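PDB 1UES: superoxide dismutase from Porphyromonas gingivalis, which catalyses the dismutation of superoxide radicals to oxygen and hydrogen peroxide at a single manganese or iron ion in each subunit of a homodimer. Local coordinates for residues A[68-73]-A[140-145]; A[152-157]-A[185-190]. The protein carries 1 engineered substitution. All coordinates share one frame; numbering follows the deposited sequence.

How the interactions relate
Both contacts are buried, and their centres lie about 14 Å apart, each about 8 Å from the centre of the chain. Along the chain they come in series: interaction 1 closes at residue 145, and interaction 2 opens at 152. Interaction 1 sets helix 62-79, from the alpha-hairpin domain, against the loop after strand 134-140. That loop leads towards strand 151-157, the edge strand used by interaction 2, where the C-terminal helix 184-190 docks. The two touch by packing: Asn73 O meets CG2 of the engineered Thr155, and Asn144 meets Pro152. Both reach one manganese: Gln70 of interaction 1 lies near it and Asp157 of interaction 2 binds it. Helix 184-190 packs at the strand's other end.

Interaction 1: residues A[68-73]-A[140-145]; sequences AGQTLN and PNAGNP
Asn73, Asn144 and Ala142 carry most of this contact between helix 62-79 and the loop after strand 134-140. The amide of Asn73 reaches out from the helix to the loop backbone. With CG anti to the carbonyl carbon (chi1 -82°), the amide stands where ND2 donates a hydrogen bond to Gly143 O at 2.9 Å. The acceptor lies near the Asn73 amide plane, but the donor sits well above the Gly143 carbonyl plane. OD1 of Asn73 is held elsewhere, by the indole NH of Trp125.

Asn144 comes back towards the helix. Its side chain and that of Asn73 slide past each other in opposite directions, with the amide planes 29° apart. It also crosses Leu72 at about a right angle, so that Leu72 CD2 lies 3.7 Å from Asn144 CG.

Ala142 belongs to a type II' turn, Pro140 to Gly143. Its carbonyl O faces Gly69 CA at 3.6 Å in a CH...O contact. Gly69 has no side chain, and its backbone comes close to this oxygen. Ala142 CB lies 4.0 Å from Gln70 CG. OE1 of Gln70 lies 3.5 Å from Ala142 CA and takes a hydrogen bond from Trp123; NE2 bonds with Tyr35. Phe119 of the second subunit packs on Gln70 and Ala142.

The arrangement joins the alpha-hairpin domain to the C-terminal domain of an iron/manganese superoxide dismutase. The side chain of Gln70 is about 5 Å from the manganese, in the second shell of the active site.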
# COMPACT_ATOMS: atom_id res chain seq x y z
N ALA A 68 -0.29 9.93 12.80
CA ALA A 68 -1.35 10.01 13.81
C ALA A 68 -2.51 9.09 13.39
O ALA A 68 -3.00 8.28 14.19
CB ALA A 68 -1.87 11.47 13.93
N GLY A 69 -2.96 9.27 12.13
CA GLY A 69 -4.05 8.48 11.60
C GLY A 69 -3.72 7.01 11.68
O GLY A 69 -4.58 6.24 12.10
N GLN A 70 -2.49 6.64 11.33
CA GLN A 70 -2.09 5.23 11.39
C GLN A 70 -2.08 4.73 12.83
O GLN A 70 -2.51 3.60 13.09
CB GLN A 70 -0.73 5.01 10.74
CG GLN A 70 -0.78 4.99 9.19
CD GLN A 70 -1.74 3.92 8.63
OE1 GLN A 70 -2.96 4.09 8.64
NE2 GLN A 70 -1.18 2.82 8.14
N THR A 71 -1.62 5.55 13.77
CA THR A 71 -1.61 5.13 15.16
C THR A 71 -3.03 4.89 15.64
O THR A 71 -3.34 3.84 16.18
CB THR A 71 -0.90 6.14 16.08
OG1 THR A 71 0.45 6.26 15.66
CG2 THR A 71 -0.88 5.68 17.51
N LEU A 72 -3.92 5.84 15.39
CA LEU A 72 -5.28 5.65 15.82
C LEU A 72 -5.97 4.46 15.14
O LEU A 72 -6.66 3.68 15.80
CB LEU A 72 -6.08 6.93 15.55
CG LEU A 72 -7.56 6.77 15.88
CD1 LEU A 72 -7.73 6.49 17.36
CD2 LEU A 72 -8.33 8.02 15.45
N ASN A 73 -5.77 4.32 13.84
CA ASN A 73 -6.39 3.23 13.11
C ASN A 73 -5.93 1.89 13.71
O ASN A 73 -6.75 1.00 13.94
CB ASN A 73 -6.00 3.27 11.61
CG ASN A 73 -6.86 4.24 10.80
OD1 ASN A 73 -8.05 4.34 11.03
ND2 ASN A 73 -6.24 4.96 9.85
N PRO A 140 -8.43 5.91 2.12
CA PRO A 140 -7.10 5.61 1.57
C PRO A 140 -5.99 5.98 2.56
O PRO A 140 -6.10 6.93 3.35
CB PRO A 140 -7.02 6.47 0.32
CG PRO A 140 -8.47 6.88 0.02
CD PRO A 140 -9.14 6.94 1.36
N ASN A 141 -4.92 5.20 2.49
CA ASN A 141 -3.75 5.42 3.31
C ASN A 141 -4.01 5.56 4.81
O ASN A 141 -4.31 4.56 5.44
CB ASN A 141 -2.98 6.61 2.74
CG ASN A 141 -2.28 6.23 1.46
OD1 ASN A 141 -2.46 5.11 1.00
ND2 ASN A 141 -1.49 7.13 0.89
N ALA A 142 -3.88 6.75 5.38
CA ALA A 142 -4.07 6.88 6.83
C ALA A 142 -5.43 7.40 7.31
O ALA A 142 -5.60 7.66 8.50
CB ALA A 142 -2.96 7.76 7.40
N GLY A 143 -6.38 7.54 6.38
CA GLY A 143 -7.69 8.05 6.73
C GLY A 143 -8.41 7.40 7.88
O GLY A 143 -8.27 6.20 8.14
N ASN A 144 -9.20 8.21 8.57
CA ASN A 144 -10.00 7.75 9.69
C ASN A 144 -11.25 8.63 9.75
O ASN A 144 -11.16 9.84 9.61
CB ASN A 144 -9.18 7.86 10.98
CG ASN A 144 -9.90 7.28 12.17
OD1 ASN A 144 -9.57 6.18 12.67
ND2 ASN A 144 -10.90 7.98 12.62
N PRO A 145 -12.43 8.03 9.99
CA PRO A 145 -13.73 8.72 10.08
C PRO A 145 -13.74 9.91 11.01
O PRO A 145 -14.55 10.83 10.84
CB PRO A 145 -14.69 7.64 10.57
CG PRO A 145 -14.10 6.38 10.08
CD PRO A 145 -12.59 6.58 10.19

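Interaction 2: residues A[152-157]-A[185-190]; sequences PLLTFD and DIVESR. Engineered in segment 152-157: Thr155 (natural residue Gly). With MN (manganese (II) ion), chain E.
Arg190 CG stands anti to its own carbonyl carbon (chi1 -47°), and the chain then runs extended from CG to NE towards strand 151-157. Val187 CG1 lies anti to its backbone N (chi1 179°), and this is the methyl that meets Leu153 and Leu154. Leu153, Arg190 and Val187 have the most surface buried between the segments.

The guanidinium of Arg190 meets the carbonyl of Leu153. NH1 donates a hydrogen bond to Leu153 O at 2.9 Å, with an N-H...O angle of 151°. The oxygen approaches at the edge of the guanidinium, slightly tilted from its plane. The donor stands above the carbonyl plane of Leu153. Arg190 CD also lies close to this oxygen, at 3.2 Å. The guanidinium has further partners: NH1 bonds to Gln80 and NH2 to Leu76 O, so it links the strand with the end of helix 62-79 and the residues after it.

Van der Waals contacts flank this bond. Leu153 CD2 lies 3.5 Å from Arg190 O and 4.0 Å from Arg190 CB. Val187 CG1 approaches Leu153 O at 3.5 Å and packs on Leu153 CB. The same methyl lies 4.1 Å from Leu154 CB, and the Leu154 and Val187 side chains cross obliquely.

Leu153 and Leu154 both face Leu126 on the neighbouring strand 122-128, forming a classic beta bulge. At the far end of the strand, Asp157 OD2 binds the manganese at 2.1 Å. His27, His74, His161 and a water complete the site. The C-terminal helix thus packs on the bulged start of an edge strand that ends in the aspartate ligand of an iron/manganese superoxide dismutase.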
# COMPACT_ATOMS: atom_id res chain seq x y z
N PRO A 152 -15.76 6.08 14.72
CA PRO A 152 -15.19 4.85 14.14
C PRO A 152 -15.57 3.59 14.92
O PRO A 152 -15.17 3.44 16.07
CB PRO A 152 -13.68 5.11 14.18
CG PRO A 152 -13.50 5.99 15.40
CD PRO A 152 -14.77 6.85 15.49
N LEU A 153 -16.28 2.66 14.29
CA LEU A 153 -16.74 1.46 14.98
C LEU A 153 -15.97 0.18 14.72
O LEU A 153 -15.59 -0.53 15.64
CB LEU A 153 -18.21 1.18 14.68
CG LEU A 153 -19.15 2.37 14.76
CD1 LEU A 153 -20.56 1.91 14.43
CD2 LEU A 153 -19.12 2.95 16.18
N LEU A 154 -15.75 -0.11 13.44
CA LEU A 154 -15.06 -1.32 13.06
C LEU A 154 -14.22 -1.06 11.81
O LEU A 154 -14.70 -0.43 10.88
CB LEU A 154 -16.09 -2.43 12.76
CG LEU A 154 -15.57 -3.64 11.99
CD1 LEU A 154 -14.74 -4.49 12.95
CD2 LEU A 154 -16.76 -4.45 11.38
N THR A 155 -12.97 -1.50 11.82
CA THR A 155 -12.17 -1.30 10.61
C THR A 155 -11.41 -2.52 10.16
O THR A 155 -10.96 -3.32 10.99
CB THR A 155 -11.14 -0.12 10.76
OG1 THR A 155 -10.56 0.16 9.48
CG2 THR A 155 -10.00 -0.47 11.77
N PHE A 156 -11.27 -2.68 8.84
CA PHE A 156 -10.46 -3.75 8.29
C PHE A 156 -9.27 -3.01 7.61
O PHE A 156 -9.47 -2.09 6.84
CB PHE A 156 -11.21 -4.56 7.23
CG PHE A 156 -12.26 -5.50 7.77
CD1 PHE A 156 -12.46 -5.65 9.14
CD2 PHE A 156 -13.04 -6.25 6.89
CE1 PHE A 156 -13.43 -6.53 9.65
CE2 PHE A 156 -14.02 -7.13 7.38
CZ PHE A 156 -14.22 -7.27 8.75
N ASP A 157 -8.05 -3.38 7.98
CA ASP A 157 -6.85 -2.79 7.40
C ASP A 157 -6.59 -3.47 6.07
O ASP A 157 -6.45 -4.71 6.03
CB ASP A 157 -5.71 -3.07 8.37
CG ASP A 157 -4.43 -2.36 8.03
OD1 ASP A 157 -4.39 -1.62 7.02
OD2 ASP A 157 -3.48 -2.59 8.82
N ASP A 185 -18.82 -7.31 21.06
CA ASP A 185 -19.07 -6.63 22.32
C ASP A 185 -18.25 -5.36 22.37
O ASP A 185 -18.70 -4.34 22.91
CB ASP A 185 -18.70 -7.53 23.50
CG ASP A 185 -19.61 -8.73 23.61
OD1 ASP A 185 -20.84 -8.54 23.44
OD2 ASP A 185 -19.10 -9.85 23.84
N ILE A 186 -17.05 -5.40 21.80
CA ILE A 186 -16.20 -4.23 21.78
C ILE A 186 -16.71 -3.23 20.74
O ILE A 186 -16.80 -2.05 21.00
CB ILE A 186 -14.74 -4.62 21.50
CG1 ILE A 186 -14.25 -5.50 22.65
CG2 ILE A 186 -13.86 -3.37 21.31
CD1 ILE A 186 -13.05 -6.36 22.35
N VAL A 187 -17.06 -3.71 19.55
CA VAL A 187 -17.55 -2.79 18.54
C VAL A 187 -18.82 -2.12 19.04
O VAL A 187 -18.98 -0.91 18.92
CB VAL A 187 -17.85 -3.53 17.20
CG1 VAL A 187 -18.39 -2.54 16.17
CG2 VAL A 187 -16.59 -4.20 16.70
N GLU A 188 -19.72 -2.91 19.62
CA GLU A 188 -20.98 -2.35 20.12
C GLU A 188 -20.71 -1.26 21.14
O GLU A 188 -21.42 -0.25 21.17
CB GLU A 188 -21.82 -3.45 20.75
CG GLU A 188 -22.31 -4.49 19.76
CD GLU A 188 -22.65 -5.80 20.44
OE1 GLU A 188 -22.67 -5.84 21.70
OE2 GLU A 188 -22.89 -6.80 19.72
N SER A 189 -19.69 -1.45 21.97
CA SER A 189 -19.36 -0.45 22.98
C SER A 189 -18.96 0.89 22.37
O SER A 189 -19.11 1.92 23.00
CB SER A 189 -18.23 -0.95 23.88
OG SER A 189 -16.98 -0.66 23.27
N ARG A 190 -18.44 0.88 21.14
CA ARG A 190 -18.03 2.12 20.47
C ARG A 190 -19.21 2.86 19.88
O ARG A 190 -19.12 4.04 19.55
CB ARG A 190 -17.04 1.80 19.34
CG ARG A 190 -15.94 0.85 19.75
CD ARG A 190 -14.98 0.63 18.59
NE ARG A 190 -13.73 0.08 19.09
CZ ARG A 190 -12.82 -0.52 18.34
NH1 ARG A 190 -13.03 -0.63 17.03
NH2 ARG A 190 -11.71 -0.98 18.90
MN MN E . -1.61 -1.82 9.26
O HOH W 1 -2.23 -0.06 8.02